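Local coordinates for protein AxyAgu115A (PDB 6NPS) that probably hydrolyses alpha-linked glucuronic acid side groups from glucuronoxylans, as a glycoside hydrolase of family GH115, at residues E52-K55 with M59-R62; K333-H338 with K344-M349; H563-F568 with D628-G633; L581-L586 with K610-R615; E799-Q804 with F817-G822. The protein carries 3 engineered substitutions. All blocks are in the same frame, centred on the assembly; numbering follows the deposited sequence. Where two conformers were deposited one is given.

Contact 1: E52-K55 with M59-R62; sequences EATK and MLSR
Thr54 meets Met59 and Leu60 across a short connection near the N-terminal end of the chain, a small example of how one beta-branched residue can divide its two branches between two neighbours. Along the first segment, Ala53 turns its methyl group from the second segment and rests on Phe22 of the neighbouring strand 20-23. Thr54 follows, its side chain directed at residues 59-62, and its two branches divide the work. OG1 stands opposite the backbone N (chi1 -176°) and passes 3.6 Å from CB of Met59, the two side chains crossing at about a right angle. The same torsion sets the methyl CG2 between the backbone N and the carbonyl carbon, where it meets CD2 of Leu60 at 3.7 Å. CG2 also lies 4.0 Å from Met59 CB, so the methyl touches both residues. Beyond CG, Met59 bends at chi2 and chi3 and carries its sulfur off from the threonine, while Leu60 goes on to Val109 and Tyr23. Strand 53-54 pairs in parallel with strand 20-23, and Met59 and Ser61 bond to Ala20 of that same strand through their backbones. No hydrogen bond links the two segments directly: the hydroxyl of Thr54 is engaged by the backbone N of Asp56 within the connecting turn, which leaves van der Waals contact as the chemistry across the gap.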
# COMPACT_ATOMS: atom_id res chain seq x y z
N GLU A 52 62.87 -1.61 29.94
CA GLU A 52 62.94 -2.40 31.16
C GLU A 52 62.92 -1.56 32.44
O GLU A 52 63.53 -0.49 32.52
CB GLU A 52 64.17 -3.30 31.15
CG GLU A 52 63.87 -4.77 31.33
CD GLU A 52 63.04 -5.05 32.57
OE1 GLU A 52 63.42 -5.95 33.35
OE2 GLU A 52 62.01 -4.37 32.76
N ALA A 53 62.20 -2.07 33.43
CA ALA A 53 62.07 -1.46 34.75
C ALA A 53 63.07 -2.09 35.70
O ALA A 53 63.47 -3.24 35.54
CB ALA A 53 60.64 -1.63 35.31
N THR A 54 63.51 -1.31 36.69
CA THR A 54 64.40 -1.86 37.70
C THR A 54 64.01 -1.33 39.07
O THR A 54 63.44 -0.24 39.19
CB THR A 54 65.87 -1.52 37.44
OG1 THR A 54 66.69 -2.16 38.43
CG2 THR A 54 66.09 -0.03 37.50
N LYS A 55 64.30 -2.12 40.11
CA LYS A 55 64.16 -1.66 41.48
C LYS A 55 65.45 -1.10 42.05
O LYS A 55 65.42 -0.49 43.12
CB LYS A 55 63.66 -2.80 42.37
CG LYS A 55 62.37 -3.42 41.89
CD LYS A 55 62.15 -4.79 42.53
CE LYS A 55 61.38 -5.72 41.60
NZ LYS A 55 61.31 -7.12 42.13
N MET A 59 70.83 1.00 38.57
CA MET A 59 70.60 0.35 37.28
C MET A 59 69.76 1.17 36.30
O MET A 59 69.40 0.69 35.23
CB MET A 59 69.96 -1.03 37.49
CG MET A 59 70.62 -1.87 38.57
SD MET A 59 71.96 -2.89 37.92
CE MET A 59 71.06 -3.98 36.82
N LEU A 60 69.45 2.41 36.67
CA LEU A 60 68.62 3.26 35.84
C LEU A 60 69.44 3.82 34.68
O LEU A 60 70.67 3.91 34.74
CB LEU A 60 68.04 4.41 36.67
CG LEU A 60 66.97 4.01 37.68
CD1 LEU A 60 66.60 5.18 38.59
CD2 LEU A 60 65.76 3.55 36.86
N SER A 61 68.74 4.21 33.64
CA SER A 61 69.38 4.86 32.51
C SER A 61 69.72 6.31 32.87
O SER A 61 69.15 6.90 33.79
CB SER A 61 68.44 4.78 31.29
OG SER A 61 68.60 5.89 30.42
N ARG A 62 70.68 6.89 32.15
CA ARG A 62 70.98 8.31 32.35
C ARG A 62 69.74 9.19 32.22
O ARG A 62 69.64 10.20 32.92
CB ARG A 62 72.07 8.75 31.38
CG ARG A 62 73.41 8.08 31.64
CD ARG A 62 74.14 7.80 30.33
NE ARG A 62 74.99 6.60 30.39
CZ ARG A 62 76.31 6.60 30.56
NH1 ARG A 62 76.97 7.74 30.69
NH2 ARG A 62 76.97 5.44 30.59

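Contact 2: K333-H338 with K344-M349; sequences KLIKEH and KEVPRM
Ile335 packs against Val346 and Arg348 where helix 317-338 leads into strand 348-351, one of the helix-to-strand connections of the parallel-stranded barrel domain of this GH115 protein, a family grouped with the TIM barrels. The isoleucine addresses two partners with two branches. Its CG2 lies opposite the backbone N and touches Val346 CG1 at 3.8 Å. The longer branch runs beside the backbone N (chi1 -70°) and extends at chi2, bringing CD1 to 3.9 Å from Arg348 CD. Both encounters are slanted, side chain across side chain, and all three residues are buried. Ile298 of the adjacent strand adds to the same apolar patch, touching both Ile335 and Val346.

Arg348 illustrates how a buried arginine can offer carbon to one neighbour and nitrogen to others. Its chain bends at chi3 (-72°), folding the guanidinium back toward its own segment while the methylene groups stay against the helix. NH1 is bound by Asn332 OD1, a residue of the same helix just before Lys333, so the polar end also ties strand to helix. NE meanwhile donates to Val346 O at 3.1 Å, with an N-H...O angle of 165°, and this oxygen lies nearly in the guanidinium plane.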
# COMPACT_ATOMS: atom_id res chain seq x y z
N LYS A 333 20.34 1.67 56.50
CA LYS A 333 20.62 1.01 57.78
C LYS A 333 21.62 -0.13 57.58
O LYS A 333 22.57 -0.28 58.35
CB LYS A 333 19.33 0.48 58.41
CG LYS A 333 19.30 0.55 59.92
CD LYS A 333 18.53 -0.62 60.51
CE LYS A 333 19.01 -0.95 61.92
NZ LYS A 333 18.51 -2.27 62.39
N LEU A 334 21.39 -0.93 56.55
CA LEU A 334 22.32 -1.98 56.16
C LEU A 334 23.70 -1.42 55.82
O LEU A 334 24.73 -1.93 56.28
CB LEU A 334 21.74 -2.75 54.98
CG LEU A 334 20.55 -3.66 55.31
CD1 LEU A 334 20.17 -4.31 53.98
CD2 LEU A 334 20.92 -4.67 56.39
N ILE A 335 23.74 -0.32 55.08
CA ILE A 335 25.03 0.23 54.67
C ILE A 335 25.82 0.72 55.89
O ILE A 335 27.00 0.39 56.04
CB ILE A 335 24.82 1.33 53.61
CG1 ILE A 335 24.35 0.68 52.30
CG2 ILE A 335 26.10 2.15 53.41
CD1 ILE A 335 23.72 1.67 51.31
N LYS A 336 25.13 1.36 56.81
CA LYS A 336 25.77 1.82 58.02
C LYS A 336 26.31 0.65 58.84
O LYS A 336 27.36 0.77 59.48
CB LYS A 336 24.79 2.64 58.86
CG LYS A 336 25.20 4.08 59.08
CD LYS A 336 24.01 4.95 59.44
CE LYS A 336 24.35 5.91 60.58
NZ LYS A 336 24.26 5.25 61.91
N GLU A 337 25.62 -0.49 58.82
CA GLU A 337 26.01 -1.61 59.68
C GLU A 337 27.14 -2.45 59.09
O GLU A 337 27.97 -2.98 59.84
CB GLU A 337 24.81 -2.52 59.97
CG GLU A 337 23.76 -1.89 60.85
CD GLU A 337 22.43 -2.65 60.86
OE1 GLU A 337 22.20 -3.52 59.98
OE2 GLU A 337 21.59 -2.36 61.74
N HIS A 338 27.22 -2.55 57.77
CA HIS A 338 28.10 -3.52 57.12
C HIS A 338 29.09 -2.92 56.14
O HIS A 338 29.86 -3.68 55.55
CB HIS A 338 27.26 -4.56 56.39
CG HIS A 338 26.27 -5.24 57.29
ND1 HIS A 338 26.64 -5.90 58.44
CD2 HIS A 338 24.91 -5.31 57.23
CE1 HIS A 338 25.57 -6.36 59.05
NE2 HIS A 338 24.51 -6.03 58.33
N LYS A 344 27.90 9.52 55.31
CA LYS A 344 28.41 10.53 54.39
C LYS A 344 29.68 10.09 53.67
O LYS A 344 29.99 10.63 52.60
CB LYS A 344 28.67 11.84 55.13
CG LYS A 344 27.42 12.56 55.56
CD LYS A 344 27.68 13.99 56.01
CE LYS A 344 26.39 14.65 56.50
NZ LYS A 344 26.61 16.00 57.09
N GLU A 345 30.41 9.13 54.22
CA GLU A 345 31.59 8.62 53.54
C GLU A 345 31.27 7.53 52.52
O GLU A 345 32.20 7.00 51.89
CB GLU A 345 32.59 8.07 54.55
CG GLU A 345 33.23 9.15 55.42
CD GLU A 345 34.47 8.67 56.15
OE1 GLU A 345 35.59 8.96 55.67
OE2 GLU A 345 34.33 7.99 57.20
N VAL A 346 30.00 7.17 52.33
CA VAL A 346 29.69 6.07 51.43
C VAL A 346 28.99 6.63 50.19
O VAL A 346 27.84 7.08 50.29
CB VAL A 346 28.83 4.99 52.11
CG1 VAL A 346 28.65 3.84 51.14
CG2 VAL A 346 29.52 4.56 53.38
N PRO A 347 29.61 6.58 49.02
CA PRO A 347 28.93 7.06 47.80
C PRO A 347 27.72 6.19 47.48
O PRO A 347 27.82 4.96 47.38
CB PRO A 347 30.00 6.96 46.71
CG PRO A 347 31.31 6.85 47.46
CD PRO A 347 30.98 6.12 48.76
N ARG A 348 26.57 6.83 47.34
CA ARG A 348 25.34 6.14 47.00
C ARG A 348 24.62 6.93 45.92
O ARG A 348 24.84 8.15 45.77
CB ARG A 348 24.43 5.96 48.21
CG ARG A 348 24.99 5.10 49.34
CD ARG A 348 24.36 5.48 50.69
NE ARG A 348 24.84 6.79 51.15
CZ ARG A 348 24.14 7.64 51.90
NH1 ARG A 348 22.90 7.33 52.30
NH2 ARG A 348 24.66 8.79 52.26
N MET A 349 23.77 6.22 45.17
CA MET A 349 23.09 6.81 44.02
C MET A 349 21.66 6.25 43.96
O MET A 349 21.44 5.05 44.13
CB MET A 349 23.83 6.50 42.72
CG MET A 349 23.18 7.09 41.43
SD MET A 349 22.15 5.82 40.58
CE MET A 349 23.45 4.78 39.86

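Contact 3: H563-F568 with D628-G633; sequences HFTAYF and DGKFYG
This is a sparse, apolar contact between the start of helix 564-596 and the chain leaving helix 601-629, carried by Thr565 against Phe631 with a lesser touch from Lys630. The methyl of Thr565 does the work. With OG1 beside the backbone N (chi1 -71°), CG2 falls opposite that N and is directed at residues 628-633. It arrives at the edge of the Phe631 ring, close to the ring plane, 3.9 Å from CE2. The methyl therefore abuts the rim rather than lying over a face. Lys630 approaches the same methyl with its CD at 4.5 Å, a marginal contact, and its CG lies over one face of the Phe631 ring, 4.0 Å above the plane and toward the rim.

The two helices follow one another in the chain as a long helical hairpin, and this contact sits at its open end, far along from the turn that joins them. Here the chain makes a type I beta turn from Gly629 to Tyr632, closed by Tyr632 N to Gly629 O. Phe631 also meets the ring of Tyr623, the planes almost parallel, and touches Ile626 and Ala569. Polar groups link this turn to an earlier part of the chain: Trp185 NE1 bonds to Lys630 O, Asn189 ND2 to Gly629 O, and Lys630 NZ reaches Asp141 O.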
# COMPACT_ATOMS: atom_id res chain seq x y z
N HIS A 563 47.75 -0.47 9.12
CA HIS A 563 46.73 0.35 9.76
C HIS A 563 45.35 0.07 9.21
O HIS A 563 44.39 0.77 9.57
CB HIS A 563 47.11 1.83 9.62
CG HIS A 563 48.45 2.17 10.21
ND1 HIS A 563 49.58 2.35 9.44
CD2 HIS A 563 48.85 2.33 11.50
CE1 HIS A 563 50.61 2.62 10.22
NE2 HIS A 563 50.20 2.61 11.48
N PHE A 564 45.22 -0.96 8.36
CA PHE A 564 43.92 -1.29 7.77
C PHE A 564 42.88 -1.61 8.83
O PHE A 564 41.74 -1.13 8.75
CB PHE A 564 44.05 -2.47 6.79
CG PHE A 564 42.76 -2.85 6.14
CD1 PHE A 564 42.28 -2.14 5.04
CD2 PHE A 564 42.02 -3.93 6.62
CE1 PHE A 564 41.08 -2.48 4.43
CE2 PHE A 564 40.81 -4.29 6.00
CZ PHE A 564 40.34 -3.57 4.92
N THR A 565 43.24 -2.43 9.82
CA THR A 565 42.25 -2.86 10.81
C THR A 565 41.60 -1.67 11.52
O THR A 565 40.38 -1.63 11.70
CB THR A 565 42.92 -3.81 11.83
OG1 THR A 565 43.22 -5.06 11.21
CG2 THR A 565 42.00 -4.07 13.00
N ALA A 566 42.41 -0.68 11.90
CA ALA A 566 41.89 0.52 12.55
C ALA A 566 41.03 1.35 11.62
O ALA A 566 39.96 1.82 12.01
CB ALA A 566 43.06 1.36 13.11
N TYR A 567 41.47 1.56 10.37
CA TYR A 567 40.61 2.23 9.41
C TYR A 567 39.26 1.50 9.28
O TYR A 567 38.18 2.11 9.36
CB TYR A 567 41.31 2.33 8.04
CG TYR A 567 40.36 2.91 7.02
CD1 TYR A 567 39.93 4.23 7.12
CD2 TYR A 567 39.85 2.13 6.00
CE1 TYR A 567 39.02 4.76 6.23
CE2 TYR A 567 38.94 2.65 5.11
CZ TYR A 567 38.55 3.96 5.23
OH TYR A 567 37.64 4.46 4.34
N PHE A 568 39.30 0.18 9.12
CA PHE A 568 38.08 -0.58 8.91
C PHE A 568 37.15 -0.50 10.13
O PHE A 568 35.95 -0.23 10.00
CB PHE A 568 38.42 -2.05 8.63
CG PHE A 568 37.24 -2.85 8.18
CD1 PHE A 568 36.97 -3.02 6.83
CD2 PHE A 568 36.36 -3.40 9.11
CE1 PHE A 568 35.85 -3.73 6.41
CE2 PHE A 568 35.23 -4.10 8.69
CZ PHE A 568 34.99 -4.27 7.33
N ASP A 628 41.99 -11.66 12.67
CA ASP A 628 41.74 -12.96 13.28
C ASP A 628 40.54 -12.93 14.24
O ASP A 628 40.58 -13.48 15.34
CB ASP A 628 42.99 -13.48 14.00
CG ASP A 628 42.88 -14.96 14.38
OD1 ASP A 628 42.58 -15.79 13.49
OD2 ASP A 628 43.10 -15.30 15.58
N GLY A 629 39.45 -12.30 13.81
CA GLY A 629 38.24 -12.31 14.60
C GLY A 629 38.28 -11.41 15.82
O GLY A 629 37.56 -11.66 16.80
N LYS A 630 39.13 -10.37 15.79
CA LYS A 630 39.19 -9.38 16.86
C LYS A 630 37.81 -8.80 17.19
O LYS A 630 37.51 -8.53 18.36
CB LYS A 630 40.16 -8.27 16.45
CG LYS A 630 40.48 -7.23 17.53
CD LYS A 630 41.27 -6.04 16.95
CE LYS A 630 41.87 -5.13 18.05
NZ LYS A 630 41.63 -5.58 19.46
N PHE A 631 36.96 -8.60 16.17
CA PHE A 631 35.61 -8.04 16.34
C PHE A 631 34.51 -9.08 16.11
O PHE A 631 33.36 -8.70 15.86
CB PHE A 631 35.41 -6.84 15.41
CG PHE A 631 36.52 -5.85 15.51
CD1 PHE A 631 36.63 -5.02 16.64
CD2 PHE A 631 37.50 -5.78 14.54
CE1 PHE A 631 37.71 -4.12 16.77
CE2 PHE A 631 38.58 -4.88 14.67
CZ PHE A 631 38.67 -4.06 15.79
N TYR A 632 34.83 -10.36 16.21
CA TYR A 632 33.84 -11.38 15.91
C TYR A 632 32.58 -11.21 16.76
O TYR A 632 32.63 -11.09 17.98
CB TYR A 632 34.43 -12.76 16.14
CG TYR A 632 33.43 -13.88 15.96
CD1 TYR A 632 32.74 -14.41 17.05
CD2 TYR A 632 33.17 -14.42 14.70
CE1 TYR A 632 31.83 -15.43 16.90
CE2 TYR A 632 32.25 -15.45 14.53
CZ TYR A 632 31.59 -15.96 15.65
OH TYR A 632 30.67 -16.98 15.51
N GLY A 633 31.42 -11.21 16.09
CA GLY A 633 30.15 -11.11 16.76
C GLY A 633 29.67 -9.70 17.03
O GLY A 633 28.47 -9.51 17.29

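Contact 4: L581-L586 with K610-R615; sequences LQKMWL and KACLKR
The segments 581-586 and 610-615, both fully helical, run nearly antiparallel, with their axes approaching to 8.8 Å at a crossing angle of -159°. Their backbones come closest at Met584 and Cys612, whose CA atoms are 5.4 Å apart, a close spacing, consistent with the small cysteine side chain at this point. CB of Met584 lies only 3.5 Å from CB of Cys612, tighter than usual for two carbons, so the helices meet here almost at the roots of their side chains.

From this close point the longer side chains spread to different neighbours. Met584 leaves with CG opposite the backbone N (chi1 178°) and stays extended through chi2, which carries its sulfur on to Leu613: SD is 3.7 Å from CD1 and 3.9 Å from CB of that leucine. A bend at chi3 then turns the terminal methyl CE back over one face of the Trp585 ring, 3.6 Å above the plane and toward the rim. On the other flank, the SG of Cys612 rests alongside the outstretched chain of Lys583, at 4.0 Å from its CG. The lysine thus contributes its methylenes, while its amino group makes a long, weak ion pair with Asp546.

Outside the pair, Asn580 ND2 binds Cys612 O, and Leu613 also packs on Leu659 of the second subunit. Close antiparallel packing of two consecutive long helices, 564-596 and 601-629, is characteristic of an alpha-helical hairpin, whose second helix here also borders the dimer interface.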
# COMPACT_ATOMS: atom_id res chain seq x y z
N LEU A 581 22.87 0.80 4.24
CA LEU A 581 21.51 0.49 4.67
C LEU A 581 20.54 1.62 4.31
O LEU A 581 19.40 1.36 3.89
CB LEU A 581 21.49 0.28 6.18
CG LEU A 581 20.11 -0.09 6.74
CD1 LEU A 581 20.38 -0.98 7.94
CD2 LEU A 581 19.37 1.16 7.23
N GLN A 582 20.95 2.89 4.54
CA GLN A 582 20.11 4.02 4.14
C GLN A 582 19.85 3.97 2.63
O GLN A 582 18.70 4.09 2.17
CB GLN A 582 20.78 5.34 4.50
CG GLN A 582 21.07 5.54 5.97
CD GLN A 582 19.89 6.13 6.71
OE1 GLN A 582 19.09 6.85 6.13
NE2 GLN A 582 19.78 5.81 8.00
N LYS A 583 20.90 3.76 1.84
CA LYS A 583 20.78 3.72 0.39
C LYS A 583 19.81 2.65 -0.06
O LYS A 583 18.99 2.87 -0.97
CB LYS A 583 22.15 3.49 -0.21
CG LYS A 583 22.20 3.27 -1.73
CD LYS A 583 23.67 3.06 -2.12
CE LYS A 583 23.88 2.72 -3.60
NZ LYS A 583 25.31 2.23 -3.72
N MET A 584 19.91 1.47 0.53
CA MET A 584 19.04 0.36 0.19
C MET A 584 17.58 0.76 0.30
O MET A 584 16.78 0.49 -0.60
CB MET A 584 19.30 -0.83 1.11
CG MET A 584 18.37 -2.02 0.84
SD MET A 584 18.74 -3.38 2.01
CE MET A 584 18.05 -2.72 3.51
N TRP A 585 17.22 1.39 1.41
CA TRP A 585 15.83 1.77 1.63
C TRP A 585 15.39 2.92 0.74
O TRP A 585 14.22 2.98 0.34
CB TRP A 585 15.62 2.14 3.09
CG TRP A 585 15.58 0.92 4.00
CD1 TRP A 585 16.45 0.62 5.00
CD2 TRP A 585 14.59 -0.11 3.99
NE1 TRP A 585 16.06 -0.55 5.63
CE2 TRP A 585 14.92 -1.02 5.02
CE3 TRP A 585 13.44 -0.35 3.20
CZ2 TRP A 585 14.16 -2.16 5.30
CZ3 TRP A 585 12.68 -1.48 3.47
CH2 TRP A 585 13.04 -2.38 4.53
N LEU A 586 16.27 3.90 0.52
CA LEU A 586 15.96 5.01 -0.37
C LEU A 586 15.73 4.52 -1.80
O LEU A 586 14.78 4.95 -2.46
CB LEU A 586 17.08 6.04 -0.32
CG LEU A 586 17.21 6.76 1.02
CD1 LEU A 586 18.51 7.54 1.01
CD2 LEU A 586 16.07 7.67 1.24
N LYS A 610 18.56 -5.12 -4.12
CA LYS A 610 19.07 -6.46 -3.85
C LYS A 610 20.58 -6.44 -3.63
O LYS A 610 21.11 -7.13 -2.73
CB LYS A 610 18.72 -7.36 -5.04
CG LYS A 610 18.36 -8.78 -4.74
CD LYS A 610 18.20 -9.65 -6.03
CE LYS A 610 17.36 -8.96 -7.09
NZ LYS A 610 17.01 -9.92 -8.24
N ALA A 611 21.31 -5.66 -4.44
CA ALA A 611 22.77 -5.61 -4.28
C ALA A 611 23.18 -4.95 -2.97
O ALA A 611 24.21 -5.32 -2.39
CB ALA A 611 23.40 -4.87 -5.46
N CYS A 612 22.45 -3.91 -2.54
CA CYS A 612 22.69 -3.31 -1.22
C CYS A 612 22.51 -4.32 -0.11
O CYS A 612 23.30 -4.37 0.86
CB CYS A 612 21.75 -2.13 -0.99
SG CYS A 612 22.22 -0.68 -1.95
N LEU A 613 21.46 -5.12 -0.20
CA LEU A 613 21.26 -6.11 0.85
C LEU A 613 22.40 -7.13 0.90
O LEU A 613 22.84 -7.55 1.98
CB LEU A 613 19.91 -6.82 0.64
CG LEU A 613 19.54 -7.74 1.80
CD1 LEU A 613 19.32 -6.88 3.04
CD2 LEU A 613 18.29 -8.51 1.47
N LYS A 614 22.88 -7.55 -0.27
CA LYS A 614 24.04 -8.43 -0.30
C LYS A 614 25.28 -7.77 0.31
O LYS A 614 26.04 -8.41 1.05
CB LYS A 614 24.32 -8.83 -1.74
CG LYS A 614 25.47 -9.79 -1.96
CD LYS A 614 25.37 -10.36 -3.39
CE LYS A 614 26.72 -10.92 -3.88
NZ LYS A 614 27.16 -10.34 -5.20
N ARG A 615 25.49 -6.48 0.02
CA ARG A 615 26.66 -5.80 0.57
C ARG A 615 26.57 -5.68 2.09
O ARG A 615 27.59 -5.70 2.77
CB ARG A 615 26.82 -4.43 -0.10
CG ARG A 615 27.92 -3.56 0.52
CD ARG A 615 29.30 -3.79 -0.12
NE ARG A 615 30.25 -2.82 0.39
CZ ARG A 615 31.42 -3.11 0.96
NH1 ARG A 615 31.93 -4.31 0.88
NH2 ARG A 615 32.08 -2.17 1.59

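Contact 5: E799-Q804 with F817-G822; sequences EHFATQ and FEVLDG
Val819 projects from strand 814-821 toward Glu799 and Phe801, and its two methyls separate a packed, apolar side of the contact from a water-bridged one. On the apolar side, CG2 meets Phe801 CE1 at 4.2 Å, approaching the ring obliquely. This side is packed because Val848 and Tyr850 of strand 847-854 back the Phe801 ring. Phe817, buried nearby, leans on Val848 as well. The other methyl, CG1, lies against the carboxylate arm of Glu799, 3.6 Å from OE1, with the two side chains at about a right angle.

Beyond that methyl the contact loosens. A water bridges the segments, donating to Glu799 OE1 at 2.9 Å and to Asp821 OD1 at 3.2 Å. OE1 is also bound by Ser828 OG. Strands 803-808 and 814-821 form a beta hairpin in the C-terminal domain, and residues 799-802 lead into it through an inverse gamma turn at His800 and a classic beta bulge in which Ala802 and Thr803 both face Glu849 of strand 847-854. The carboxylate oxygens Glu799 OE1 and Asp821 OD1 stand 5.3 Å apart, and a water donating a hydrogen bond to each probably eases the repulsion between two like charges.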
# COMPACT_ATOMS: atom_id res chain seq x y z
N GLU A 799 18.68 29.71 10.92
CA GLU A 799 19.87 30.53 10.95
C GLU A 799 19.77 31.78 10.07
O GLU A 799 20.52 32.74 10.28
CB GLU A 799 21.06 29.65 10.57
CG GLU A 799 22.12 30.27 9.75
CD GLU A 799 23.09 29.27 9.16
OE1 GLU A 799 23.27 28.17 9.73
OE2 GLU A 799 23.72 29.63 8.13
N HIS A 800 18.81 31.84 9.14
CA HIS A 800 18.70 32.99 8.22
C HIS A 800 17.75 34.09 8.73
O HIS A 800 16.94 34.65 7.99
CB HIS A 800 18.29 32.50 6.84
CG HIS A 800 19.36 31.68 6.19
ND1 HIS A 800 19.10 30.55 5.45
CD2 HIS A 800 20.71 31.79 6.24
CE1 HIS A 800 20.24 30.01 5.05
NE2 HIS A 800 21.23 30.75 5.52
N PHE A 801 17.90 34.45 10.01
CA PHE A 801 17.22 35.62 10.52
C PHE A 801 17.88 36.89 10.00
O PHE A 801 19.08 36.92 9.71
CB PHE A 801 17.23 35.63 12.04
CG PHE A 801 18.57 35.37 12.64
CD1 PHE A 801 18.91 34.10 13.05
CD2 PHE A 801 19.47 36.40 12.80
CE1 PHE A 801 20.14 33.85 13.63
CE2 PHE A 801 20.72 36.15 13.37
CZ PHE A 801 21.04 34.86 13.80
N ALA A 802 17.09 37.95 9.92
CA ALA A 802 17.57 39.23 9.43
C ALA A 802 18.31 39.99 10.51
O ALA A 802 19.27 40.71 10.22
CB ALA A 802 16.40 40.07 8.89
N THR A 803 17.89 39.86 11.76
CA THR A 803 18.58 40.53 12.85
C THR A 803 18.22 39.80 14.14
O THR A 803 17.38 38.91 14.14
CB THR A 803 18.21 42.02 12.93
OG1 THR A 803 19.19 42.70 13.71
CG2 THR A 803 16.83 42.22 13.53
N GLN A 804 18.89 40.19 15.22
CA GLN A 804 18.69 39.54 16.51
C GLN A 804 19.01 40.55 17.59
O GLN A 804 19.79 41.49 17.38
CB GLN A 804 19.54 38.28 16.66
CG GLN A 804 21.02 38.48 16.97
CD GLN A 804 21.75 37.14 17.05
OE1 GLN A 804 21.45 36.30 17.91
NE2 GLN A 804 22.73 36.93 16.15
N PHE A 817 20.45 34.36 21.12
CA PHE A 817 20.41 33.18 20.27
C PHE A 817 21.77 32.91 19.64
O PHE A 817 22.45 33.82 19.18
CB PHE A 817 19.35 33.32 19.19
CG PHE A 817 17.96 32.99 19.66
CD1 PHE A 817 17.53 31.70 19.69
CD2 PHE A 817 17.11 34.02 20.09
CE1 PHE A 817 16.25 31.37 20.17
CE2 PHE A 817 15.85 33.73 20.52
CZ PHE A 817 15.41 32.39 20.56
N GLU A 818 22.17 31.66 19.63
CA GLU A 818 23.39 31.22 18.98
C GLU A 818 23.05 30.23 17.87
O GLU A 818 22.13 29.40 18.04
CB GLU A 818 24.33 30.54 19.98
CG GLU A 818 24.86 31.44 21.06
CD GLU A 818 26.16 32.13 20.67
OE1 GLU A 818 26.58 31.99 19.50
OE2 GLU A 818 26.75 32.82 21.52
N VAL A 819 23.82 30.23 16.79
CA VAL A 819 23.67 29.23 15.74
C VAL A 819 24.53 28.04 16.11
O VAL A 819 25.74 28.20 16.32
CB VAL A 819 24.06 29.77 14.36
CG1 VAL A 819 23.90 28.65 13.26
CG2 VAL A 819 23.24 31.04 13.99
N LEU A 820 23.92 26.86 16.18
CA LEU A 820 24.61 25.59 16.38
C LEU A 820 24.87 25.01 14.99
O LEU A 820 23.96 24.48 14.36
CB LEU A 820 23.78 24.65 17.24
CG LEU A 820 23.50 25.12 18.67
CD1 LEU A 820 22.53 24.17 19.45
CD2 LEU A 820 24.80 25.20 19.40
N ASP A 821 26.12 25.11 14.52
CA ASP A 821 26.47 24.65 13.18
C ASP A 821 26.21 23.16 13.05
O ASP A 821 26.50 22.39 13.96
CB ASP A 821 27.95 24.91 12.89
CG ASP A 821 28.33 26.39 12.99
OD1 ASP A 821 27.43 27.26 12.87
OD2 ASP A 821 29.54 26.67 13.18
N GLY A 822 25.61 22.77 11.92
CA GLY A 822 25.40 21.35 11.62
C GLY A 822 24.39 20.65 12.50
O GLY A 822 24.21 19.44 12.37
O HOH W 1 25.93 27.10 10.02

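The five contacts illustrate contacts of different sequence span spread through a large multidomain chain, and none touches another. Contacts 3 and 4 are the most closely related: both join helix 564-596 to helix 601-629, contact 4 further toward the turn between them, with centres 23 Å apart and nearest atoms about 6 Å apart. Contact 5, in the C-terminal domain, comes within about 15 Å of contact 4 at the nearest atoms. Contact 2 belongs to the barrel domain, its centre 54 Å from that of contact 4, across the middle of the chain. Contacts 1 and 2 stand apart, each nearest to contact 3, at about 23 Å and 27 Å between nearest atoms.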